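Local coordinates for protein dTDP-4-dehydrorhamnose reductase (Bacillus anthracis, PDB 3SC6) that catalyses the NADPH-dependent reduction of dTDP-4-dehydrorhamnose to dTDP-L-rhamnose, the closing step of dTDP-L-rhamnose biosynthesis, at residues Pro124-Ile129 / Ser133-Glu138; Ala64-Thr67 / Gln71-Lys74; Ile85-Val90 / Leu101-Thr106. One frame throughout, in Å; residues are numbered along the deposited sequence.

All three contacts belong to the NADP-binding Rossmann fold, and each has residues that touch the cofactor. Interactions 2 and 3 are buried and hold without a hydrogen bond between their segments: in 2 a tyrosine reaches a short helix, and in 3 an alanine methyl meets a tyrosine ring and a valine meets a leucine. Interaction 1 lies nearer the surface, where two prolines meet a tyrosine ring, a helical backbone bond adds to the packing and a water links the two segments. Helix 129-144 of interaction 1 follows strand 100-106 of interaction 3 in the chain, and E138 is hydrogen-bonded to S105 between them. Interactions 1 and 2 touch where E73 packs on N128 and I129.

Interaction 1 of 3, residues Pro124-Ile129 / Ser133-Glu138; sequences PAPINI and SKYAGE. With NAP (NADP nicotinamide-adenine-dinucleotide phosphate), chain G.
Y135 rises from helix 129-144 against the loop 124-129, where P124 and P126 pack on it. Its CG lies opposite the backbone N (chi1 172°), which carries the ring away from the helix and toward the two prolines. At the root of the side chain, CB meets CG of P126 at 4.0 Å. Further out, CD1 of Y135 lies 3.7 Å from P124 CB, and CE1 comes to 3.3 Å from P124 CG. The side chains of P124 and Y135 cross at about a right angle, and CB and CG of P124 both meet the CD1-CE1 side of the ring in an apolar contact. At the tip, Y135 OH hydrogen-bonds a water at 3.0 Å, and the same water donates to P124 O at 2.8 Å, tying the end of the ring to the backbone of the proline that packs on it.

The loop runs into the helix through N128, the N-cap residue, whose OD1 accepts from G131 N. One turn on, S133 N donates to I129 O (2.8 Å, N-H...O angle 151°), while S133 OG bonds to Y130 O and N83 ND2. Y130 and K134 have the spacing of the YxxxK motif of short-chain dehydrogenases/reductases. K134 NZ is modelled against both hydroxyls of the nicotinamide ribose, although its exact place is doubtful. Helix 129-144 lies beside helix 76-97, which touches I129, K134 and A136, and against the sheet, where E138 forms a salt bridge with R152 of strand 148-157 and packs on strand 100-106.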
loop_
_atom_site.group_PDB
_atom_site.type_symbol
_atom_site.label_atom_id
_atom_site.label_comp_id
_atom_site.label_asym_id
_atom_site.label_seq_id
_atom_site.Cartn_x
_atom_site.Cartn_y
_atom_site.Cartn_z
ATOM N N PRO A 124 4.370 15.276 7.800
ATOM C CA PRO A 124 3.863 15.117 6.446
ATOM C C PRO A 124 3.309 16.398 5.828
ATOM O O PRO A 124 2.944 17.336 6.536
ATOM C CB PRO A 124 2.749 14.079 6.621
ATOM C CG PRO A 124 3.162 13.306 7.823
ATOM C CD PRO A 124 3.717 14.344 8.735
ATOM N N ALA A 125 3.281 16.415 4.500
ATOM C CA ALA A 125 2.784 17.535 3.716
ATOM C C ALA A 125 2.177 16.927 2.453
ATOM O O ALA A 125 2.796 16.951 1.390
ATOM C CB ALA A 125 3.908 18.487 3.369
ATOM N N PRO A 126 0.964 16.357 2.580
ATOM C CA PRO A 126 0.244 15.723 1.479
ATOM C C PRO A 126 0.346 16.510 0.187
ATOM O O PRO A 126 0.076 17.712 0.171
ATOM C CB PRO A 126 -1.195 15.689 1.984
ATOM C CG PRO A 126 -1.064 15.591 3.453
ATOM C CD PRO A 126 0.165 16.370 3.819
ATOM N N ILE A 127 0.715 15.823 -0.889
ATOM C CA ILE A 127 0.872 16.447 -2.201
ATOM C C ILE A 127 -0.417 16.491 -3.045
ATOM O O ILE A 127 -0.540 17.327 -3.941
ATOM C CB ILE A 127 1.986 15.719 -2.996
ATOM C CG1 ILE A 127 2.335 16.471 -4.284
ATOM C CG2 ILE A 127 1.585 14.274 -3.274
ATOM C CD1 ILE A 127 3.459 15.824 -5.070
ATOM N N ASN A 128 -1.369 15.603 -2.761
ATOM C CA ASN A 128 -2.633 15.556 -3.508
ATOM C C ASN A 128 -3.797 15.107 -2.627
ATOM O O ASN A 128 -3.589 14.719 -1.485
ATOM C CB ASN A 128 -2.481 14.639 -4.726
ATOM C CG ASN A 128 -2.134 13.207 -4.349
ATOM O OD1 ASN A 128 -2.313 12.788 -3.208
ATOM N ND2 ASN A 128 -1.670 12.441 -5.326
ATOM N N ILE A 129 -5.019 15.145 -3.157
ATOM C CA ILE A 129 -6.204 14.740 -2.376
ATOM C C ILE A 129 -6.077 13.344 -1.777
ATOM O O ILE A 129 -6.422 13.137 -0.618
ATOM C CB ILE A 129 -7.507 14.864 -3.182
ATOM C CG1 ILE A 129 -7.769 16.328 -3.530
ATOM C CG2 ILE A 129 -8.683 14.374 -2.365
ATOM C CD1 ILE A 129 -7.939 17.219 -2.312
ATOM N N SER A 133 -6.158 12.687 2.149
ATOM C CA SER A 133 -7.246 11.892 2.702
ATOM C C SER A 133 -6.713 10.803 3.625
ATOM O O SER A 133 -7.273 10.578 4.698
ATOM C CB SER A 133 -8.084 11.265 1.590
ATOM O OG SER A 133 -7.298 10.396 0.799
ATOM N N LYS A 134 -5.642 10.115 3.226
ATOM C CA LYS A 134 -5.118 9.075 4.102
ATOM C C LYS A 134 -4.330 9.641 5.277
ATOM O O LYS A 134 -4.236 9.000 6.318
ATOM C CB LYS A 134 -4.391 7.947 3.375
ATOM C CG LYS A 134 -5.309 7.241 2.388
ATOM C CD LYS A 134 -4.779 5.906 1.928
ATOM C CE LYS A 134 -4.750 4.938 3.121
ATOM N NZ LYS A 134 -4.298 3.566 2.800
ATOM N N TYR A 135 -3.760 10.830 5.127
ATOM C CA TYR A 135 -3.033 11.420 6.241
ATOM C C TYR A 135 -4.069 11.699 7.323
ATOM O O TYR A 135 -3.822 11.457 8.504
ATOM C CB TYR A 135 -2.262 12.677 5.838
ATOM C CG TYR A 135 -1.652 13.399 7.018
ATOM C CD1 TYR A 135 -0.549 12.881 7.683
ATOM C CD2 TYR A 135 -2.137 14.641 7.423
ATOM C CE1 TYR A 135 0.011 13.545 8.764
ATOM C CE2 TYR A 135 -1.574 15.319 8.491
ATOM C CZ TYR A 135 -0.497 14.767 9.158
ATOM O OH TYR A 135 0.078 15.432 10.224
ATOM N N ALA A 136 -5.241 12.182 6.901
ATOM C CA ALA A 136 -6.332 12.475 7.816
ATOM C C ALA A 136 -6.730 11.150 8.449
ATOM O O ALA A 136 -7.102 11.087 9.619
ATOM C CB ALA A 136 -7.512 13.092 7.074
ATOM N N GLY A 137 -6.650 10.087 7.656
ATOM C CA GLY A 137 -6.979 8.746 8.125
ATOM C C GLY A 137 -6.000 8.329 9.208
ATOM O O GLY A 137 -6.409 7.819 10.249
ATOM N N GLU A 138 -4.706 8.554 8.969
ATOM C CA GLU A 138 -3.670 8.201 9.942
ATOM C C GLU A 138 -3.889 8.922 11.260
ATOM O O GLU A 138 -3.733 8.332 12.332
ATOM C CB GLU A 138 -2.279 8.576 9.435
ATOM C CG GLU A 138 -1.811 7.859 8.188
ATOM C CD GLU A 138 -0.444 8.352 7.739
ATOM O OE1 GLU A 138 0.063 9.324 8.337
ATOM O OE2 GLU A 138 0.115 7.787 6.781
HETATM P PA NAP G . -7.239 -1.592 -4.057
HETATM O O1A NAP G . -8.058 -0.444 -4.594
HETATM O O2A NAP G . -7.115 -2.858 -4.877
HETATM O O5B NAP G . -7.788 -1.996 -2.600
HETATM C C5B NAP G . -8.743 -1.202 -1.902
HETATM C C4B NAP G . -10.003 -2.031 -1.676
HETATM O O4B NAP G . -10.885 -1.344 -0.774
HETATM C C3B NAP G . -10.773 -2.272 -2.974
HETATM O O3B NAP G . -10.970 -3.667 -3.219
HETATM C C2B NAP G . -12.103 -1.588 -2.758
HETATM O O2B NAP G . -13.180 -2.299 -3.368
HETATM C C1B NAP G . -12.218 -1.550 -1.239
HETATM N N9A NAP G . -13.215 -0.549 -0.772
HETATM C C8A NAP G . -13.623 0.567 -1.407
HETATM N N7A NAP G . -14.564 1.177 -0.650
HETATM C C5A NAP G . -14.747 0.429 0.453
HETATM C C6A NAP G . -15.621 0.540 1.645
HETATM N N6A NAP G . -16.474 1.585 1.782
HETATM N N1A NAP G . -15.538 -0.422 2.592
HETATM C C2A NAP G . -14.686 -1.456 2.449
HETATM N N3A NAP G . -13.886 -1.576 1.369
HETATM C C4A NAP G . -13.900 -0.658 0.369
HETATM O O3 NAP G . -5.759 -1.045 -3.710
HETATM P PN NAP G . -4.710 -1.860 -2.783
HETATM O O1N NAP G . -3.319 -1.558 -3.292
HETATM O O2N NAP G . -5.165 -3.287 -2.604
HETATM O O5D NAP G . -4.874 -1.138 -1.360
HETATM C C5D NAP G . -3.965 -1.415 -0.294
HETATM C C4D NAP G . -3.655 -0.142 0.492
HETATM O O4D NAP G . -2.357 0.357 0.135
HETATM C C3D NAP G . -4.654 0.981 0.230
HETATM O O3D NAP G . -5.204 1.449 1.464
HETATM C C2D NAP G . -3.860 2.078 -0.445
HETATM O O2D NAP G . -4.287 3.358 0.021
HETATM C C1D NAP G . -2.413 1.775 -0.073
HETATM N N1N NAP G . -1.441 2.188 -1.097
HETATM C C2N NAP G . -1.506 1.674 -2.337
HETATM C C3N NAP G . -0.589 2.054 -3.317
HETATM C C7N NAP G . -0.692 1.462 -4.697
HETATM O O7N NAP G . -1.625 0.714 -4.952
HETATM N N7N NAP G . 0.225 1.751 -5.619
HETATM C C4N NAP G . 0.405 2.972 -2.993
HETATM C C5N NAP G . 0.456 3.483 -1.706
HETATM C C6N NAP G . -0.484 3.070 -0.768
HETATM P P2B NAP G . -13.872 -1.744 -4.714
HETATM O O1X NAP G . -14.742 -2.898 -5.148
HETATM O O2X NAP G . -14.641 -0.520 -4.275
HETATM O O3X NAP G . -12.717 -1.445 -5.637
HETATM O O HOH W 1 2.210 17.254 9.270
#

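Interaction 2 of 3, residues Ala64-Thr67 / Gln71-Lys74. With NAP (NADP nicotinamide-adenine-dinucleotide phosphate), chain G.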
loop_
_atom_site.group_PDB
_atom_site.type_symbol
_atom_site.label_atom_id
_atom_site.label_comp_id
_atom_site.label_asym_id
_atom_site.label_seq_id
_atom_site.Cartn_x
_atom_site.Cartn_y
_atom_site.Cartn_z
ATOM N N ALA A 64 -8.900 -1.580 3.223
ATOM C CA ALA A 64 -9.944 -0.827 2.528
ATOM C C ALA A 64 -9.509 0.615 2.264
ATOM O O ALA A 64 -8.924 1.265 3.134
ATOM C CB ALA A 64 -11.241 -0.851 3.334
ATOM N N ALA A 65 -9.797 1.108 1.059
ATOM C CA ALA A 65 -9.434 2.471 0.685
ATOM C C ALA A 65 -9.864 2.837 -0.737
ATOM O O ALA A 65 -10.145 1.966 -1.568
ATOM C CB ALA A 65 -7.932 2.670 0.829
ATOM N N TYR A 66 -9.919 4.143 -0.990
ATOM C CA TYR A 66 -10.288 4.695 -2.284
ATOM C C TYR A 66 -8.943 5.013 -2.920
ATOM O O TYR A 66 -8.348 6.050 -2.638
ATOM C CB TYR A 66 -11.129 5.959 -2.097
ATOM C CG TYR A 66 -11.581 6.609 -3.380
ATOM C CD1 TYR A 66 -12.785 6.250 -3.973
ATOM C CD2 TYR A 66 -10.818 7.593 -3.990
ATOM C CE1 TYR A 66 -13.213 6.848 -5.149
ATOM C CE2 TYR A 66 -11.236 8.199 -5.164
ATOM C CZ TYR A 66 -12.436 7.822 -5.739
ATOM O OH TYR A 66 -12.854 8.417 -6.909
ATOM N N THR A 67 -8.464 4.105 -3.767
ATOM C CA THR A 67 -7.170 4.264 -4.431
ATOM C C THR A 67 -7.211 4.821 -5.856
ATOM O O THR A 67 -6.409 4.422 -6.702
ATOM C CB THR A 67 -6.441 2.913 -4.476
ATOM O OG1 THR A 67 -7.197 1.986 -5.264
ATOM C CG2 THR A 67 -6.259 2.359 -3.068
ATOM N N GLN A 71 -8.935 10.503 -9.996
ATOM C CA GLN A 71 -10.334 10.855 -9.788
ATOM C C GLN A 71 -10.568 11.445 -8.391
ATOM O O GLN A 71 -11.587 12.094 -8.145
ATOM C CB GLN A 71 -11.226 9.638 -10.055
ATOM C CG GLN A 71 -12.722 9.912 -9.967
ATOM C CD GLN A 71 -13.557 8.687 -10.293
ATOM O OE1 GLN A 71 -14.786 8.754 -10.324
ATOM N NE2 GLN A 71 -12.892 7.563 -10.550
ATOM N N ALA A 72 -9.613 11.228 -7.488
ATOM C CA ALA A 72 -9.705 11.741 -6.124
ATOM C C ALA A 72 -9.816 13.264 -6.139
ATOM O O ALA A 72 -10.463 13.853 -5.277
ATOM C CB ALA A 72 -8.486 11.313 -5.319
ATOM N N GLU A 73 -9.172 13.889 -7.123
ATOM C CA GLU A 73 -9.187 15.347 -7.273
ATOM C C GLU A 73 -10.585 15.867 -7.607
ATOM O O GLU A 73 -10.944 16.986 -7.244
ATOM C CB GLU A 73 -8.214 15.762 -8.386
ATOM C CG GLU A 73 -6.746 15.430 -8.123
ATOM C CD GLU A 73 -6.160 16.205 -6.955
ATOM O OE1 GLU A 73 -6.763 17.221 -6.548
ATOM O OE2 GLU A 73 -5.068 15.827 -6.478
ATOM N N LYS A 74 -11.369 15.048 -8.297
ATOM C CA LYS A 74 -12.718 15.424 -8.688
ATOM C C LYS A 74 -13.778 15.014 -7.662
ATOM O O LYS A 74 -14.857 15.601 -7.613
ATOM C CB LYS A 74 -13.027 14.849 -10.071
ATOM C CG LYS A 74 -12.067 15.372 -11.138
ATOM C CD LYS A 74 -12.378 14.842 -12.524
ATOM C CE LYS A 74 -11.409 15.422 -13.553
ATOM N NZ LYS A 74 -11.691 14.947 -14.938
HETATM P PA NAP G . -7.239 -1.592 -4.057
HETATM O O1A NAP G . -8.058 -0.444 -4.594
HETATM O O2A NAP G . -7.115 -2.858 -4.877
HETATM O O5B NAP G . -7.788 -1.996 -2.600
HETATM C C5B NAP G . -8.743 -1.202 -1.902
HETATM C C4B NAP G . -10.003 -2.031 -1.676
HETATM O O4B NAP G . -10.885 -1.344 -0.774
HETATM C C3B NAP G . -10.773 -2.272 -2.974
HETATM O O3B NAP G . -10.970 -3.667 -3.219
HETATM C C2B NAP G . -12.103 -1.588 -2.758
HETATM O O2B NAP G . -13.180 -2.299 -3.368
HETATM C C1B NAP G . -12.218 -1.550 -1.239
HETATM N N9A NAP G . -13.215 -0.549 -0.772
HETATM C C8A NAP G . -13.623 0.567 -1.407
HETATM N N7A NAP G . -14.564 1.177 -0.650
HETATM C C5A NAP G . -14.747 0.429 0.453
HETATM C C6A NAP G . -15.621 0.540 1.645
HETATM N N6A NAP G . -16.474 1.585 1.782
HETATM N N1A NAP G . -15.538 -0.422 2.592
HETATM C C2A NAP G . -14.686 -1.456 2.449
HETATM N N3A NAP G . -13.886 -1.576 1.369
HETATM C C4A NAP G . -13.900 -0.658 0.369
HETATM O O3 NAP G . -5.759 -1.045 -3.710
HETATM P PN NAP G . -4.710 -1.860 -2.783
HETATM O O1N NAP G . -3.319 -1.558 -3.292
HETATM O O2N NAP G . -5.165 -3.287 -2.604
HETATM O O5D NAP G . -4.874 -1.138 -1.360
HETATM C C5D NAP G . -3.965 -1.415 -0.294
HETATM C C4D NAP G . -3.655 -0.142 0.492
HETATM O O4D NAP G . -2.357 0.357 0.135
HETATM C C3D NAP G . -4.654 0.981 0.230
HETATM O O3D NAP G . -5.204 1.449 1.464
HETATM C C2D NAP G . -3.860 2.078 -0.445
HETATM O O2D NAP G . -4.287 3.358 0.021
HETATM C C1D NAP G . -2.413 1.775 -0.073
HETATM N N1N NAP G . -1.441 2.188 -1.097
HETATM C C2N NAP G . -1.506 1.674 -2.337
HETATM C C3N NAP G . -0.589 2.054 -3.317
HETATM C C7N NAP G . -0.692 1.462 -4.697
HETATM O O7N NAP G . -1.625 0.714 -4.952
HETATM N N7N NAP G . 0.225 1.751 -5.619
HETATM C C4N NAP G . 0.405 2.972 -2.993
HETATM C C5N NAP G . 0.456 3.483 -1.706
HETATM C C6N NAP G . -0.484 3.070 -0.768
HETATM P P2B NAP G . -13.872 -1.744 -4.714
HETATM O O1X NAP G . -14.742 -2.898 -5.148
HETATM O O2X NAP G . -14.641 -0.520 -4.275
HETATM O O3X NAP G . -12.717 -1.445 -5.637
#
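Y66 alone carries the loop 64-67 across to 71-74, reaching Q71 and A72, while the residues on either side of it in sequence line the cofactor. The loop begins with A64, whose CB approaches N3A of the adenine at 3.4 Å and packs on I42 as well. Next, A65 N donates to O4B, the ring oxygen of the adenosine ribose, at 3.2 Å with an N-H...O angle of 160°. The methyl of A65 meets the other half of the dinucleotide, lying beside O3D of the nicotinamide ribose. A single residue therefore touches both sugars.

This is the loop after strand 59-62, which pairs in parallel with strands 6-11 and 100-106 in the Rossmann fold, where loops at the carboxyl ends of the strands receive the dinucleotide.

Y66 then points away from NADP. A chi1 of -179° sets CG trans to N, and the ring extends toward the short helix 69-72. CE2 meets A72 CA at 4.0 Å, the helix backbone approaching the edge of the ring close to its plane, and A72 CB lies 4.2 Å from the same CE2. At the tip, Y66 OH rests 3.4 Å from Q71 CG, against the aliphatic part of a side chain that runs roughly perpendicular to the tyrosine. L78 and I82 of helix 76-97 also touch the tyrosine, and Y66 N donates to N83 OD1. T67 turns back to the cofactor: its OG1 donates to O1A of the adenosine-side phosphate at 2.7 Å, and CG2 packs against O3, the oxygen bridging the two phosphorus atoms.

Interaction 3 of 3, residues Ile85-Val90 / Leu101-Thr106; sequences IGARNV and LVYIST. With NAP (NADP nicotinamide-adenine-dinucleotide phosphate), chain G.
A87 and V90, one helical turn apart, are set against Y103 and L101 of strand 100-106, and these two pairs make up the tight part of the contact. The methyl of A87 reaches CE1 of the Y103 ring at 3.4 Å, with CD1 and CZ a little farther off. Beside it V90 CG1 meets L101 CD1 at 3.9 Å, the two branched side chains crossing at about a right angle. All four residues are buried; I60 and H62 of strand 59-62 pack on both V90 and L101, while K134 and E138 of helix 129-144 reach Y103.

The side of the helix facing away from the strand takes no part in the contact. R88 is partly exposed there, and its NE and NH1 both donate to OD1 of the buried N89, at 2.8 and 3.0 Å, a side-on grip in which the acceptor lies near the guanidinium plane. N89 ND2 in turn bonds to I42 O.

On the strand's other face I104 CG2 lies 3.1 Å from O4D of the nicotinamide ribose. Near the strand's end T106 OG1, hydrogen-bonded to Y108 N, approaches C5N of the nicotinamide ring. Strand 59-62, helix 76-97 and strand 100-106, which pairs in parallel with 59-62, form a beta-alpha-beta crossover, the repeating unit of the Rossmann fold.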
loop_
_atom_site.group_PDB
_atom_site.type_symbol
_atom_site.label_atom_id
_atom_site.label_comp_id
_atom_site.label_asym_id
_atom_site.label_seq_id
_atom_site.Cartn_x
_atom_site.Cartn_y
_atom_site.Cartn_z
ATOM N N ILE A 85 -12.797 9.163 7.294
ATOM C CA ILE A 85 -13.902 8.710 8.134
ATOM C C ILE A 85 -13.880 7.196 8.280
ATOM O O ILE A 85 -14.145 6.663 9.355
ATOM C CB ILE A 85 -15.278 9.178 7.582
ATOM C CG1 ILE A 85 -15.325 10.709 7.491
ATOM C CG2 ILE A 85 -16.418 8.681 8.459
ATOM C CD1 ILE A 85 -15.072 11.401 8.806
ATOM N N GLY A 86 -13.548 6.504 7.201
ATOM C CA GLY A 86 -13.488 5.048 7.221
ATOM C C GLY A 86 -12.466 4.520 8.211
ATOM O O GLY A 86 -12.729 3.563 8.935
ATOM N N ALA A 87 -11.292 5.142 8.242
ATOM C CA ALA A 87 -10.235 4.729 9.159
ATOM C C ALA A 87 -10.636 5.070 10.587
ATOM O O ALA A 87 -10.270 4.376 11.536
ATOM C CB ALA A 87 -8.921 5.420 8.798
ATOM N N ARG A 88 -11.396 6.148 10.734
ATOM C CA ARG A 88 -11.853 6.594 12.042
ATOM C C ARG A 88 -12.837 5.562 12.629
ATOM O O ARG A 88 -12.755 5.229 13.813
ATOM C CB ARG A 88 -12.434 8.011 11.901
ATOM C CG ARG A 88 -12.922 8.719 13.166
ATOM C CD ARG A 88 -14.144 8.094 13.781
ATOM N NE ARG A 88 -15.221 8.065 12.801
ATOM C CZ ARG A 88 -16.060 9.071 12.564
ATOM N NH1 ARG A 88 -17.005 8.932 11.643
ATOM N NH2 ARG A 88 -15.953 10.218 13.229
ATOM N N ASN A 89 -13.733 5.039 11.791
ATOM C CA ASN A 89 -14.721 4.037 12.221
ATOM C C ASN A 89 -14.046 2.725 12.621
ATOM O O ASN A 89 -14.396 2.113 13.631
ATOM C CB ASN A 89 -15.729 3.749 11.100
ATOM C CG ASN A 89 -16.543 4.968 10.708
ATOM O OD1 ASN A 89 -16.535 5.984 11.395
ATOM N ND2 ASN A 89 -17.275 4.858 9.605
ATOM N N VAL A 90 -13.088 2.284 11.811
ATOM C CA VAL A 90 -12.366 1.042 12.094
ATOM C C VAL A 90 -11.498 1.232 13.331
ATOM O O VAL A 90 -11.222 0.276 14.055
ATOM C CB VAL A 90 -11.506 0.595 10.895
ATOM C CG1 VAL A 90 -10.658 -0.619 11.252
ATOM C CG2 VAL A 90 -12.400 0.310 9.688
ATOM N N LEU A 101 -4.271 -2.633 15.382
ATOM C CA LEU A 101 -4.711 -2.137 14.074
ATOM C C LEU A 101 -3.575 -1.812 13.105
ATOM O O LEU A 101 -2.652 -1.069 13.437
ATOM C CB LEU A 101 -5.573 -0.884 14.272
ATOM C CG LEU A 101 -6.118 -0.199 13.020
ATOM C CD1 LEU A 101 -6.929 -1.176 12.187
ATOM C CD2 LEU A 101 -6.954 1.024 13.405
ATOM N N VAL A 102 -3.647 -2.375 11.902
ATOM C CA VAL A 102 -2.630 -2.124 10.888
ATOM C C VAL A 102 -3.277 -1.253 9.829
ATOM O O VAL A 102 -4.185 -1.694 9.128
ATOM C CB VAL A 102 -2.087 -3.413 10.249
ATOM C CG1 VAL A 102 -1.090 -3.074 9.170
ATOM C CG2 VAL A 102 -1.448 -4.290 11.296
ATOM N N TYR A 103 -2.827 -0.003 9.741
ATOM C CA TYR A 103 -3.361 0.934 8.773
ATOM C C TYR A 103 -2.349 1.156 7.659
ATOM O O TYR A 103 -1.283 1.734 7.883
ATOM C CB TYR A 103 -3.729 2.257 9.443
ATOM C CG TYR A 103 -4.290 3.274 8.483
ATOM C CD1 TYR A 103 -5.640 3.273 8.149
ATOM C CD2 TYR A 103 -3.480 4.250 7.923
ATOM C CE1 TYR A 103 -6.163 4.200 7.265
ATOM C CE2 TYR A 103 -3.996 5.189 7.044
ATOM C CZ TYR A 103 -5.338 5.156 6.720
ATOM O OH TYR A 103 -5.854 6.088 5.852
ATOM N N ILE A 104 -2.692 0.686 6.461
ATOM C CA ILE A 104 -1.825 0.818 5.300
ATOM C C ILE A 104 -1.958 2.220 4.737
ATOM O O ILE A 104 -3.058 2.663 4.415
ATOM C CB ILE A 104 -2.172 -0.211 4.216
ATOM C CG1 ILE A 104 -2.059 -1.633 4.773
ATOM C CG2 ILE A 104 -1.246 -0.059 3.028
ATOM C CD1 ILE A 104 -0.670 -1.991 5.273
ATOM N N SER A 105 -0.832 2.917 4.629
ATOM C CA SER A 105 -0.826 4.275 4.112
ATOM C C SER A 105 0.070 4.405 2.883
ATOM O O SER A 105 0.600 3.411 2.383
ATOM C CB SER A 105 -0.419 5.262 5.203
ATOM O OG SER A 105 -0.454 6.593 4.717
ATOM N N THR A 106 0.257 5.642 2.427
ATOM C CA THR A 106 1.056 5.930 1.240
ATOM C C THR A 106 2.143 6.997 1.376
ATOM O O THR A 106 2.232 7.702 2.376
ATOM C CB THR A 106 0.106 6.440 0.146
ATOM O OG1 THR A 106 0.841 6.714 -1.048
ATOM C CG2 THR A 106 -0.607 7.708 0.617
HETATM P PA NAP G . -7.239 -1.592 -4.057
HETATM O O1A NAP G . -8.058 -0.444 -4.594
HETATM O O2A NAP G . -7.115 -2.858 -4.877
HETATM O O5B NAP G . -7.788 -1.996 -2.600
HETATM C C5B NAP G . -8.743 -1.202 -1.902
HETATM C C4B NAP G . -10.003 -2.031 -1.676
HETATM O O4B NAP G . -10.885 -1.344 -0.774
HETATM C C3B NAP G . -10.773 -2.272 -2.974
HETATM O O3B NAP G . -10.970 -3.667 -3.219
HETATM C C2B NAP G . -12.103 -1.588 -2.758
HETATM O O2B NAP G . -13.180 -2.299 -3.368
HETATM C C1B NAP G . -12.218 -1.550 -1.239
HETATM N N9A NAP G . -13.215 -0.549 -0.772
HETATM C C8A NAP G . -13.623 0.567 -1.407
HETATM N N7A NAP G . -14.564 1.177 -0.650
HETATM C C5A NAP G . -14.747 0.429 0.453
HETATM C C6A NAP G . -15.621 0.540 1.645
HETATM N N6A NAP G . -16.474 1.585 1.782
HETATM N N1A NAP G . -15.538 -0.422 2.592
HETATM C C2A NAP G . -14.686 -1.456 2.449
HETATM N N3A NAP G . -13.886 -1.576 1.369
HETATM C C4A NAP G . -13.900 -0.658 0.369
HETATM O O3 NAP G . -5.759 -1.045 -3.710
HETATM P PN NAP G . -4.710 -1.860 -2.783
HETATM O O1N NAP G . -3.319 -1.558 -3.292
HETATM O O2N NAP G . -5.165 -3.287 -2.604
HETATM O O5D NAP G . -4.874 -1.138 -1.360
HETATM C C5D NAP G . -3.965 -1.415 -0.294
HETATM C C4D NAP G . -3.655 -0.142 0.492
HETATM O O4D NAP G . -2.357 0.357 0.135
HETATM C C3D NAP G . -4.654 0.981 0.230
HETATM O O3D NAP G . -5.204 1.449 1.464
HETATM C C2D NAP G . -3.860 2.078 -0.445
HETATM O O2D NAP G . -4.287 3.358 0.021
HETATM C C1D NAP G . -2.413 1.775 -0.073
HETATM N N1N NAP G . -1.441 2.188 -1.097
HETATM C C2N NAP G . -1.506 1.674 -2.337
HETATM C C3N NAP G . -0.589 2.054 -3.317
HETATM C C7N NAP G . -0.692 1.462 -4.697
HETATM O O7N NAP G . -1.625 0.714 -4.952
HETATM N N7N NAP G . 0.225 1.751 -5.619
HETATM C C4N NAP G . 0.405 2.972 -2.993
HETATM C C5N NAP G . 0.456 3.483 -1.706
HETATM C C6N NAP G . -0.484 3.070 -0.768
HETATM P P2B NAP G . -13.872 -1.744 -4.714
HETATM O O1X NAP G . -14.742 -2.898 -5.148
HETATM O O2X NAP G . -14.641 -0.520 -4.275
HETATM O O3X NAP G . -12.717 -1.445 -5.637
#